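Local structure of vivid PAS protein VVD (Neurospora crassa, 3D72) at residues A[31-34]-A[35-38]; A[55-58]-A[59-62]; A[87-90]-A[91-94]; A[95-98]-A[99-102]. The protein probably acts as a blue-light photoreceptor in circadian signalling, binding a flavin (FAD) in a LOV domain of the PAS family. The protein carries 1 engineered substitution. One frame throughout, in Å; residues are numbered along the deposited sequence.

In the fold
All four contacts are local, between adjoining segments of the chain, met in series from the N terminus, and none nests in or crosses another. Contact 1 closes the bend that follows helix 12-21 and delivers the chain to strand 38-42. Contact 2 spans helix 55-61, just after strand 50-53, and the glycine that ends it; Ala56 and Phe57 rest on the end of contact 1. Contact 3 closes the loop leading into helix 94-106, and contact 4 takes up residues 95-102 of that helix, touching contact 3 through Ile97. The last two both meet FAD, while contact 1 lies on the opposite side of the chain's centre from them.

Contact 1: A[31-34]-A[35-38]; sequences PVDT and SVAL. Engineered in segment 35-38: Val36 (natural residue Cys).
The flat carboxylate of Asp33 meets Ser35 with a single oxygen, which takes two bonds from different directions. The hydroxyl comes in close to the plane, on the syn side, with Ser35 OG 2.7 Å from Asp33 OD1. The backbone N-H approaches from above the plane, 50° out of it, and puts Ser35 N 2.9 Å from Asp33 OD1. CG1 of Val36 also grazes that oxygen. The carboxylate can lean forward over the chain because CG lies between the backbone N and the carbonyl carbon (chi1 59°). This is an Asx turn laid over a type I beta turn from Asp33 to Val36, and a short acidic side chain suits its first position because it reaches the N-H two residues ahead. The backbone bond of the turn itself is weak, with Val36 N 3.3 Å from Asp33 O. Engineered Val36, cysteine in the natural protein, sets CG2 3.2 Å from Asp33 O, and CD2 of Leu38 lies farther out beside the same carbonyl. With an alanine in place of Asp33, both Ser35 donors would probably lose this acceptor and the serine hydroxyl would be set free to turn, leaving the bend to its weak backbone bond. Thr34 packs on Ile12 and Leu16 of helix 12-21, whereas Val36 rests on Phe146 of strand 140-146. The second subunit also reaches the loop, where its Asn21 hydrogen-bonds Val32 O. Beyond the turn, Ser54 OG binds both Val36 O and Leu38 N, tying the start of strand 38-42 to the residue that follows strand 50-53.

Contact 2: A[55-58]-A[59-62]; sequences EAFL and YMTG
Thr61 grips Phe57 twice over, and this is the tight side of the helical turn. Its amide and its hydroxyl both donate to one carbonyl, with Thr61 N and Thr61 OG1 each 3.0 Å from Phe57 O, and they come from opposite faces of the carbonyl plane. OG1 can fold back in this way because it sits between its own N and carbonyl carbon (chi1 65°), which leaves CG2 over the phenyl face. There Thr61 CG2 makes a CH-pi contact 4.1 Å from the centroid of the Phe57 ring, offset toward the rim. Met60, bent at its thioether end, brings CE obliquely to within 4.3 Å of Phe57 CD1. A flexible methionine and a beta-branched threonine thus fit round a buried ring. The other side is looser: Glu55 and Tyr59 are exposed and are joined by the backbone bond of Tyr59 N to Glu55 O, while their side chains diverge. Gly62 ends the helix with positive phi (84°), a backbone shape that would jam a CB against the preceding carbonyl, and its N still binds Leu58 O at 2.8 Å. The Phe57 side chain comes within about 4 Å of FAD (nearest atoms), so this short helix borders the flavin site, consistent with a PAS fold.

Contact 3: A[87-90]-A[91-94]; sequences STRK and YVDS. With FAD (flavin-adenine dinucleotide), chain C.
Arg89 runs side by side with Val92, then bends at chi2 (62°) and again at chi3, which carries its guanidinium away from the valine to the diphosphate of FAD. The loop belongs to the flavin pocket of this LOV (PAS) domain and leads into helix 94-106. At the near end Arg89 CB packs 3.9 Å from Val92 CB. At the far end NH1 donates to one phosphate, with Arg89 NH1 2.7 Å from FAD O2P, while NH2 serves the other, with Arg89 NH2 3.1 Å from FAD O1A. NH2 also binds Ser87 O at 2.8 Å, in the guanidinium plane, and Gln77 OE1 holds NE, so the flat group has little freedom to rotate. A long, two-pronged cation suits a place beside the diphosphate; a leucine here would probably leave both phosphate oxygens without this positive partner. Ser87 O also accepts from the ribose hydroxyl O3B of FAD. On the outer side Lys90, its CG between N and the carbonyl carbon (chi1 82°), lays that CG over one face of the exposed Tyr91 ring, a CH-pi contact 3.7 Å from the centroid. Asp93 N-caps the helix through Thr96 N. No direct hydrogen bond joins the loop's two halves; water 2 links Arg89 N, Ser94 OG and FAD O3B, and water 1 donates to Arg89 O and Val92 O at 2.7 Å each.

Contact 4: A[95-98]-A[99-102]; sequences NTIN and TMRK. With FAD (flavin-adenine dinucleotide), chain C.
Thr99 makes two hydrogen bonds to Asn95 along the helix. Thr99 N lies 2.9 Å from Asn95 O, and Thr99 OG1 3.0 Å from the same Asn95 O, the two donors arriving from opposite faces of the carbonyl plane. The hydroxyl folds back because OG1 points away from its own carbonyl carbon (chi1 -71°), so a threonine satisfies its polar group within the helix and can still pack on Val110 and Val112. The regular ladder continues with Met100 N to Thr96 O, Arg101 N to Ile97 O and Lys102 N to Asn98 O. Apolar contacts form the second group. Ile97 CG1 and Met100 CE meet at 4.3 Å, the methionine chain turning at chi3 (-77°) to bring CE there. Contacts with the cofactor are the third: Ile97 CG2 presses 3.3 Å from FAD C5B, Met100 SD lies 3.9 Å from FAD C1', and Arg101 CG runs 3.6 Å from FAD O5'. Branched and flexible apolar groups, with the aliphatic part of Arg101, thus follow the cofactor from ribose to ribityl, with Met100 also touching strands 110-117 and 123-134. Helix 94-106, set between the FAD-binding loop and the sheet, forms a pocket wall typical of a flavin-binding PAS domain.

Contact 1: A[31-34]-A[35-38]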
loop_
_atom_site.group_PDB
_atom_site.type_symbol
_atom_site.label_atom_id
_atom_site.label_comp_id
_atom_site.label_asym_id
_atom_site.label_seq_id
_atom_site.Cartn_x
_atom_site.Cartn_y
_atom_site.Cartn_z
ATOM N N PRO A 31 -3.962 8.035 4.728
ATOM C CA PRO A 31 -3.710 7.154 3.582
ATOM C C PRO A 31 -2.914 7.830 2.466
ATOM O O PRO A 31 -3.120 9.005 2.165
ATOM C CB PRO A 31 -5.117 6.749 3.138
ATOM C CG PRO A 31 -5.978 7.893 3.613
ATOM C CD PRO A 31 -5.404 8.228 4.952
ATOM N N VAL A 32 -1.990 7.083 1.871
ATOM C CA VAL A 32 -1.180 7.600 0.777
ATOM C C VAL A 32 -1.107 6.542 -0.309
ATOM O O VAL A 32 -1.248 5.354 -0.024
ATOM C CB VAL A 32 0.264 7.933 1.230
ATOM C CG1 VAL A 32 0.287 9.249 2.003
ATOM C CG2 VAL A 32 0.814 6.804 2.087
ATOM N N ASP A 33 -0.929 6.976 -1.551
ATOM C CA ASP A 33 -0.800 6.041 -2.657
ATOM C C ASP A 33 0.170 6.617 -3.671
ATOM O O ASP A 33 0.698 7.712 -3.477
ATOM C CB ASP A 33 -2.156 5.709 -3.315
ATOM C CG ASP A 33 -2.869 6.926 -3.869
ATOM O OD1 ASP A 33 -2.206 7.939 -4.166
ATOM O OD2 ASP A 33 -4.107 6.856 -4.030
ATOM N N THR A 34 0.411 5.874 -4.742
ATOM C CA THR A 34 1.356 6.296 -5.760
ATOM C C THR A 34 0.935 7.509 -6.575
ATOM O O THR A 34 1.704 7.973 -7.422
ATOM C CB THR A 34 1.657 5.147 -6.739
ATOM O OG1 THR A 34 0.458 4.800 -7.442
ATOM C CG2 THR A 34 2.179 3.932 -5.987
ATOM N N SER A 35 -0.268 8.026 -6.317
ATOM C CA SER A 35 -0.790 9.185 -7.045
ATOM C C SER A 35 -0.336 10.522 -6.456
ATOM O O SER A 35 -0.416 11.554 -7.119
ATOM C CB SER A 35 -2.323 9.161 -7.074
ATOM O OG SER A 35 -2.888 9.799 -5.940
ATOM N N VAL A 36 0.135 10.501 -5.213
ATOM C CA VAL A 36 0.582 11.713 -4.543
ATOM C C VAL A 36 1.990 12.090 -4.973
ATOM O O VAL A 36 2.659 11.317 -5.651
ATOM C CB VAL A 36 0.589 11.530 -3.009
ATOM C CG1 VAL A 36 -0.762 11.013 -2.548
ATOM C CG2 VAL A 36 1.694 10.569 -2.593
ATOM N N ALA A 37 2.427 13.286 -4.593
ATOM C CA ALA A 37 3.785 13.715 -4.923
ATOM C C ALA A 37 4.722 13.020 -3.940
ATOM O O ALA A 37 4.630 13.209 -2.729
ATOM C CB ALA A 37 3.918 15.231 -4.798
ATOM N N LEU A 38 5.617 12.192 -4.455
ATOM C CA LEU A 38 6.535 11.490 -3.572
ATOM C C LEU A 38 7.827 11.191 -4.280
ATOM O O LEU A 38 7.889 11.205 -5.503
ATOM C CB LEU A 38 5.926 10.171 -3.077
ATOM C CG LEU A 38 5.645 9.032 -4.061
ATOM C CD1 LEU A 38 6.936 8.280 -4.391
ATOM C CD2 LEU A 38 4.636 8.063 -3.438
#

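Contact 2: A[55-58]-A[59-62]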
loop_
_atom_site.group_PDB
_atom_site.type_symbol
_atom_site.label_atom_id
_atom_site.label_comp_id
_atom_site.label_asym_id
_atom_site.label_seq_id
_atom_site.Cartn_x
_atom_site.Cartn_y
_atom_site.Cartn_z
ATOM N N GLU A 55 5.083 11.083 -10.751
ATOM C CA GLU A 55 4.707 12.083 -11.732
ATOM C C GLU A 55 4.162 13.347 -11.079
ATOM O O GLU A 55 4.345 14.440 -11.599
ATOM C CB GLU A 55 3.699 11.493 -12.716
ATOM C CG GLU A 55 4.297 10.356 -13.523
ATOM C CD GLU A 55 3.667 10.203 -14.891
ATOM O OE1 GLU A 55 4.184 9.392 -15.691
ATOM O OE2 GLU A 55 2.657 10.888 -15.168
ATOM N N ALA A 56 3.509 13.203 -9.929
ATOM C CA ALA A 56 2.961 14.363 -9.228
ATOM C C ALA A 56 4.064 15.269 -8.678
ATOM O O ALA A 56 3.883 16.494 -8.592
ATOM C CB ALA A 56 2.037 13.913 -8.095
ATOM N N PHE A 57 5.190 14.674 -8.285
ATOM C CA PHE A 57 6.326 15.450 -7.784
ATOM C C PHE A 57 6.936 16.230 -8.944
ATOM O O PHE A 57 7.299 17.393 -8.798
ATOM C CB PHE A 57 7.390 14.520 -7.189
ATOM C CG PHE A 57 8.692 15.199 -6.875
ATOM C CD1 PHE A 57 8.872 15.866 -5.669
ATOM C CD2 PHE A 57 9.742 15.177 -7.791
ATOM C CE1 PHE A 57 10.073 16.496 -5.369
ATOM C CE2 PHE A 57 10.952 15.807 -7.504
ATOM C CZ PHE A 57 11.122 16.469 -6.292
ATOM N N LEU A 58 7.068 15.577 -10.095
ATOM C CA LEU A 58 7.641 16.238 -11.266
ATOM C C LEU A 58 6.742 17.383 -11.715
ATOM O O LEU A 58 7.221 18.455 -12.099
ATOM C CB LEU A 58 7.814 15.234 -12.405
ATOM C CG LEU A 58 8.734 14.054 -12.087
ATOM C CD1 LEU A 58 8.751 13.089 -13.270
ATOM C CD2 LEU A 58 10.133 14.569 -11.773
ATOM N N TYR A 59 5.435 17.152 -11.661
ATOM C CA TYR A 59 4.480 18.174 -12.059
ATOM C C TYR A 59 4.539 19.362 -11.103
ATOM O O TYR A 59 4.580 20.526 -11.530
ATOM C CB TYR A 59 3.067 17.604 -12.065
ATOM C CG TYR A 59 2.031 18.600 -12.510
ATOM C CD1 TYR A 59 0.802 18.685 -11.866
ATOM C CD2 TYR A 59 2.274 19.452 -13.585
ATOM C CE1 TYR A 59 -0.165 19.591 -12.281
ATOM C CE2 TYR A 59 1.318 20.364 -14.008
ATOM C CZ TYR A 59 0.103 20.427 -13.352
ATOM O OH TYR A 59 -0.854 21.314 -13.769
ATOM N N MET A 60 4.538 19.064 -9.807
ATOM C CA MET A 60 4.593 20.099 -8.783
ATOM C C MET A 60 5.816 21.003 -8.905
ATOM O O MET A 60 5.702 22.230 -8.833
ATOM C CB MET A 60 4.600 19.472 -7.383
ATOM C CG MET A 60 4.739 20.498 -6.264
ATOM S SD MET A 60 5.035 19.749 -4.644
ATOM C CE MET A 60 6.820 19.513 -4.680
ATOM N N THR A 61 6.983 20.391 -9.093
ATOM C CA THR A 61 8.238 21.135 -9.170
ATOM C C THR A 61 8.621 21.681 -10.536
ATOM O O THR A 61 9.452 22.586 -10.629
ATOM C CB THR A 61 9.417 20.278 -8.650
ATOM O OG1 THR A 61 9.622 19.154 -9.518
ATOM C CG2 THR A 61 9.136 19.783 -7.239
ATOM N N GLY A 62 8.038 21.125 -11.594
ATOM C CA GLY A 62 8.346 21.583 -12.939
ATOM C C GLY A 62 9.584 20.952 -13.553
ATOM O O GLY A 62 9.947 21.268 -14.689
#

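Contact 3: A[87-90]-A[91-94]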
loop_
_atom_site.group_PDB
_atom_site.type_symbol
_atom_site.label_atom_id
_atom_site.label_comp_id
_atom_site.label_asym_id
_atom_site.label_seq_id
_atom_site.Cartn_x
_atom_site.Cartn_y
_atom_site.Cartn_z
ATOM N N SER A 87 26.453 24.278 2.507
ATOM C CA SER A 87 26.349 25.709 2.241
ATOM C C SER A 87 25.263 26.378 3.071
ATOM O O SER A 87 24.282 25.743 3.468
ATOM C CB SER A 87 26.041 25.958 0.768
ATOM O OG SER A 87 24.684 25.662 0.495
ATOM N N THR A 88 25.436 27.672 3.327
ATOM C CA THR A 88 24.440 28.407 4.076
ATOM C C THR A 88 23.443 28.879 3.043
ATOM O O THR A 88 23.763 29.696 2.156
ATOM C CB THR A 88 25.044 29.609 4.820
ATOM O OG1 THR A 88 26.069 29.145 5.709
ATOM C CG2 THR A 88 23.974 30.312 5.639
ATOM N N ARG A 89 22.234 28.339 3.130
ATOM C CA ARG A 89 21.197 28.729 2.187
ATOM C C ARG A 89 20.833 30.142 2.357
ATOM O O ARG A 89 20.801 30.672 3.462
ATOM C CB ARG A 89 19.945 27.874 2.335
ATOM C CG ARG A 89 20.001 26.633 1.528
ATOM C CD ARG A 89 21.143 25.762 1.986
ATOM N NE ARG A 89 20.785 24.367 1.788
ATOM C CZ ARG A 89 21.484 23.333 2.230
ATOM N NH1 ARG A 89 21.049 22.107 1.994
ATOM N NH2 ARG A 89 22.614 23.517 2.896
ATOM N N LYS A 90 20.500 30.767 1.249
ATOM C CA LYS A 90 20.196 32.121 1.431
ATOM C C LYS A 90 18.702 32.425 1.390
ATOM O O LYS A 90 18.310 33.568 1.501
ATOM C CB LYS A 90 21.074 32.951 0.497
ATOM C CG LYS A 90 20.680 33.121 -0.946
ATOM C CD LYS A 90 21.839 32.732 -1.877
ATOM C CE LYS A 90 23.221 32.972 -1.276
ATOM N NZ LYS A 90 24.289 32.448 -2.166
ATOM N N TYR A 91 17.873 31.394 1.261
ATOM C CA TYR A 91 16.409 31.557 1.233
ATOM C C TYR A 91 15.724 30.568 2.162
ATOM O O TYR A 91 14.492 30.569 2.295
ATOM C CB TYR A 91 15.898 31.350 -0.185
ATOM C CG TYR A 91 16.518 32.299 -1.155
ATOM C CD1 TYR A 91 16.414 33.675 -0.955
ATOM C CD2 TYR A 91 17.219 31.840 -2.264
ATOM C CE1 TYR A 91 16.994 34.577 -1.840
ATOM C CE2 TYR A 91 17.802 32.733 -3.158
ATOM C CZ TYR A 91 17.687 34.099 -2.940
ATOM O OH TYR A 91 18.256 34.987 -3.819
ATOM N N VAL A 92 16.507 29.728 2.777
ATOM C CA VAL A 92 15.944 28.730 3.656
ATOM C C VAL A 92 16.421 28.803 5.077
ATOM O O VAL A 92 17.596 29.033 5.359
ATOM C CB VAL A 92 16.211 27.337 3.107
ATOM C CG1 VAL A 92 15.622 26.299 4.028
ATOM C CG2 VAL A 92 15.613 27.221 1.716
ATOM N N ASP A 93 15.460 28.609 5.981
ATOM C CA ASP A 93 15.723 28.625 7.393
ATOM C C ASP A 93 16.767 27.562 7.710
ATOM O O ASP A 93 16.559 26.375 7.453
ATOM C CB ASP A 93 14.424 28.322 8.134
ATOM C CG ASP A 93 14.575 28.440 9.623
ATOM O OD1 ASP A 93 15.375 27.679 10.196
ATOM O OD2 ASP A 93 13.895 29.303 10.220
ATOM N N SER A 94 17.897 27.989 8.268
ATOM C CA SER A 94 18.962 27.059 8.606
ATOM C C SER A 94 18.542 26.003 9.619
ATOM O O SER A 94 18.944 24.847 9.513
ATOM C CB SER A 94 20.185 27.817 9.127
ATOM O OG SER A 94 20.874 28.453 8.065
HETATM P PA FAD C . 23.501 20.574 5.041
HETATM O O1A FAD C . 23.878 20.831 3.624
HETATM O O2A FAD C . 24.543 20.021 5.939
HETATM O O5B FAD C . 22.918 21.921 5.643
HETATM C C5B FAD C . 22.472 22.061 7.007
HETATM C C4B FAD C . 22.244 23.547 7.266
HETATM O O4B FAD C . 21.867 23.677 8.648
HETATM C C3B FAD C . 23.472 24.453 7.031
HETATM O O3B FAD C . 23.241 25.532 6.162
HETATM C C2B FAD C . 23.914 24.899 8.420
HETATM O O2B FAD C . 24.388 26.213 8.561
HETATM C C1B FAD C . 22.731 24.587 9.342
HETATM N N9A FAD C . 23.097 23.929 10.581
HETATM C C8A FAD C . 23.725 22.725 10.740
HETATM N N7A FAD C . 23.940 22.386 11.990
HETATM C C5A FAD C . 23.438 23.459 12.707
HETATM C C6A FAD C . 23.358 23.712 14.123
HETATM N N6A FAD C . 23.841 22.847 15.020
HETATM N N1A FAD C . 22.791 24.881 14.537
HETATM C C2A FAD C . 22.313 25.742 13.597
HETATM N N3A FAD C . 22.323 25.608 12.250
HETATM C C4A FAD C . 22.929 24.400 11.873
HETATM N N1 FAD C . 14.499 19.069 0.758
HETATM C C2 FAD C . 13.760 20.026 0.141
HETATM O O2 FAD C . 14.054 21.234 0.198
HETATM N N3 FAD C . 12.610 19.657 -0.574
HETATM C C4 FAD C . 12.155 18.347 -0.736
HETATM O O4 FAD C . 11.108 18.126 -1.387
HETATM C C4X FAD C . 12.920 17.360 -0.081
HETATM N N5 FAD C . 12.535 16.012 -0.206
HETATM C C5X FAD C . 13.307 15.060 0.436
HETATM C C6 FAD C . 12.933 13.686 0.323
HETATM C C7 FAD C . 13.673 12.685 0.905
HETATM C C7M FAD C . 13.170 11.244 0.741
HETATM C C8 FAD C . 14.871 12.989 1.599
HETATM C C8M FAD C . 15.746 11.931 2.240
HETATM C C9 FAD C . 15.264 14.370 1.732
HETATM C C9A FAD C . 14.514 15.410 1.158
HETATM N N10 FAD C . 14.871 16.815 1.276
HETATM C C10 FAD C . 14.107 17.756 0.623
HETATM C "C1'" FAD C . 16.047 17.278 2.064
HETATM C "C2'" FAD C . 17.426 17.327 1.454
HETATM O "O2'" FAD C . 17.583 16.199 0.585
HETATM C "C3'" FAD C . 18.444 17.364 2.619
HETATM O "O3'" FAD C . 18.289 16.178 3.397
HETATM C "C4'" FAD C . 18.246 18.603 3.555
HETATM O "O4'" FAD C . 18.523 19.785 2.827
HETATM C "C5'" FAD C . 19.130 18.552 4.812
HETATM O "O5'" FAD C . 20.383 17.899 4.553
HETATM P P FAD C . 21.623 18.643 3.897
HETATM O O1P FAD C . 22.534 17.585 3.453
HETATM O O2P FAD C . 21.169 19.594 2.853
HETATM O O3P FAD C . 22.342 19.484 5.059
HETATM O O HOH W 1 20.140 29.796 5.878
HETATM O O HOH W 2 21.336 27.046 5.583
#

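Contact 4: A[95-98]-A[99-102]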
loop_
_atom_site.group_PDB
_atom_site.type_symbol
_atom_site.label_atom_id
_atom_site.label_comp_id
_atom_site.label_asym_id
_atom_site.label_seq_id
_atom_site.Cartn_x
_atom_site.Cartn_y
_atom_site.Cartn_z
ATOM N N ASN A 95 17.739 26.392 10.602
ATOM C CA ASN A 95 17.292 25.436 11.606
ATOM C C ASN A 95 16.443 24.353 10.952
ATOM O O ASN A 95 16.480 23.193 11.351
ATOM C CB ASN A 95 16.470 26.127 12.693
ATOM C CG ASN A 95 16.013 25.163 13.771
ATOM O OD1 ASN A 95 16.830 24.589 14.492
ATOM N ND2 ASN A 95 14.702 24.974 13.879
ATOM N N THR A 96 15.674 24.745 9.947
ATOM C CA THR A 96 14.821 23.797 9.243
ATOM C C THR A 96 15.676 22.767 8.519
ATOM O O THR A 96 15.386 21.568 8.556
ATOM C CB THR A 96 13.922 24.530 8.225
ATOM O OG1 THR A 96 13.006 25.379 8.925
ATOM C CG2 THR A 96 13.135 23.542 7.363
ATOM N N ILE A 97 16.742 23.231 7.882
ATOM C CA ILE A 97 17.626 22.317 7.167
ATOM C C ILE A 97 18.341 21.392 8.133
ATOM O O ILE A 97 18.478 20.197 7.860
ATOM C CB ILE A 97 18.650 23.091 6.316
ATOM C CG1 ILE A 97 17.899 23.968 5.316
ATOM C CG2 ILE A 97 19.533 22.112 5.549
ATOM C CD1 ILE A 97 18.769 24.852 4.460
ATOM N N ASN A 98 18.758 21.920 9.256
ATOM C CA ASN A 98 19.447 21.084 10.227
ATOM C C ASN A 98 18.489 20.036 10.792
ATOM O O ASN A 98 18.882 18.898 11.041
ATOM C CB ASN A 98 20.031 21.930 11.352
ATOM C CG ASN A 98 20.859 21.113 12.300
ATOM O OD1 ASN A 98 21.796 20.421 11.893
ATOM N ND2 ASN A 98 20.516 21.175 13.577
ATOM N N THR A 99 17.228 20.422 10.976
ATOM C CA THR A 99 16.220 19.500 11.487
ATOM C C THR A 99 16.061 18.311 10.536
ATOM O O THR A 99 15.997 17.164 10.965
ATOM C CB THR A 99 14.859 20.198 11.666
ATOM O OG1 THR A 99 14.941 21.109 12.765
ATOM C CG2 THR A 99 13.759 19.178 11.934
ATOM N N MET A 100 15.994 18.595 9.225
ATOM C CA MET A 100 15.853 17.535 8.230
ATOM C C MET A 100 17.087 16.648 8.225
ATOM O O MET A 100 16.992 15.423 8.241
ATOM C CB MET A 100 15.685 18.126 6.820
ATOM C CG MET A 100 14.366 18.841 6.571
ATOM S SD MET A 100 14.143 19.300 4.831
ATOM C CE MET A 100 15.189 20.706 4.703
ATOM N N ARG A 101 18.249 17.285 8.198
ATOM C CA ARG A 101 19.511 16.566 8.163
ATOM C C ARG A 101 19.664 15.590 9.327
ATOM O O ARG A 101 20.009 14.421 9.125
ATOM C CB ARG A 101 20.667 17.562 8.166
ATOM C CG ARG A 101 21.953 16.995 7.617
ATOM C CD ARG A 101 23.129 17.566 8.362
ATOM N NE ARG A 101 22.836 17.628 9.789
ATOM C CZ ARG A 101 23.747 17.813 10.736
ATOM N NH1 ARG A 101 23.383 17.860 12.012
ATOM N NH2 ARG A 101 25.024 17.926 10.407
ATOM N N LYS A 102 19.394 16.055 10.543
ATOM C CA LYS A 102 19.536 15.186 11.706
ATOM C C LYS A 102 18.558 14.023 11.718
ATOM O O LYS A 102 18.927 12.908 12.081
ATOM C CB LYS A 102 19.425 16.005 12.997
ATOM C CG LYS A 102 20.593 16.965 13.179
ATOM C CD LYS A 102 20.630 17.587 14.559
ATOM C CE LYS A 102 19.502 18.574 14.757
ATOM N NZ LYS A 102 19.599 19.251 16.084
HETATM P PA FAD C . 23.501 20.574 5.041
HETATM O O1A FAD C . 23.878 20.831 3.624
HETATM O O2A FAD C . 24.543 20.021 5.939
HETATM O O5B FAD C . 22.918 21.921 5.643
HETATM C C5B FAD C . 22.472 22.061 7.007
HETATM C C4B FAD C . 22.244 23.547 7.266
HETATM O O4B FAD C . 21.867 23.677 8.648
HETATM C C3B FAD C . 23.472 24.453 7.031
HETATM O O3B FAD C . 23.241 25.532 6.162
HETATM C C2B FAD C . 23.914 24.899 8.420
HETATM O O2B FAD C . 24.388 26.213 8.561
HETATM C C1B FAD C . 22.731 24.587 9.342
HETATM N N9A FAD C . 23.097 23.929 10.581
HETATM C C8A FAD C . 23.725 22.725 10.740
HETATM N N7A FAD C . 23.940 22.386 11.990
HETATM C C5A FAD C . 23.438 23.459 12.707
HETATM C C6A FAD C . 23.358 23.712 14.123
HETATM N N6A FAD C . 23.841 22.847 15.020
HETATM N N1A FAD C . 22.791 24.881 14.537
HETATM C C2A FAD C . 22.313 25.742 13.597
HETATM N N3A FAD C . 22.323 25.608 12.250
HETATM C C4A FAD C . 22.929 24.400 11.873
HETATM N N1 FAD C . 14.499 19.069 0.758
HETATM C C2 FAD C . 13.760 20.026 0.141
HETATM O O2 FAD C . 14.054 21.234 0.198
HETATM N N3 FAD C . 12.610 19.657 -0.574
HETATM C C4 FAD C . 12.155 18.347 -0.736
HETATM O O4 FAD C . 11.108 18.126 -1.387
HETATM C C4X FAD C . 12.920 17.360 -0.081
HETATM N N5 FAD C . 12.535 16.012 -0.206
HETATM C C5X FAD C . 13.307 15.060 0.436
HETATM C C6 FAD C . 12.933 13.686 0.323
HETATM C C7 FAD C . 13.673 12.685 0.905
HETATM C C7M FAD C . 13.170 11.244 0.741
HETATM C C8 FAD C . 14.871 12.989 1.599
HETATM C C8M FAD C . 15.746 11.931 2.240
HETATM C C9 FAD C . 15.264 14.370 1.732
HETATM C C9A FAD C . 14.514 15.410 1.158
HETATM N N10 FAD C . 14.871 16.815 1.276
HETATM C C10 FAD C . 14.107 17.756 0.623
HETATM C "C1'" FAD C . 16.047 17.278 2.064
HETATM C "C2'" FAD C . 17.426 17.327 1.454
HETATM O "O2'" FAD C . 17.583 16.199 0.585
HETATM C "C3'" FAD C . 18.444 17.364 2.619
HETATM O "O3'" FAD C . 18.289 16.178 3.397
HETATM C "C4'" FAD C . 18.246 18.603 3.555
HETATM O "O4'" FAD C . 18.523 19.785 2.827
HETATM C "C5'" FAD C . 19.130 18.552 4.812
HETATM O "O5'" FAD C . 20.383 17.899 4.553
HETATM P P FAD C . 21.623 18.643 3.897
HETATM O O1P FAD C . 22.534 17.585 3.453
HETATM O O2P FAD C . 21.169 19.594 2.853
HETATM O O3P FAD C . 22.342 19.484 5.059
#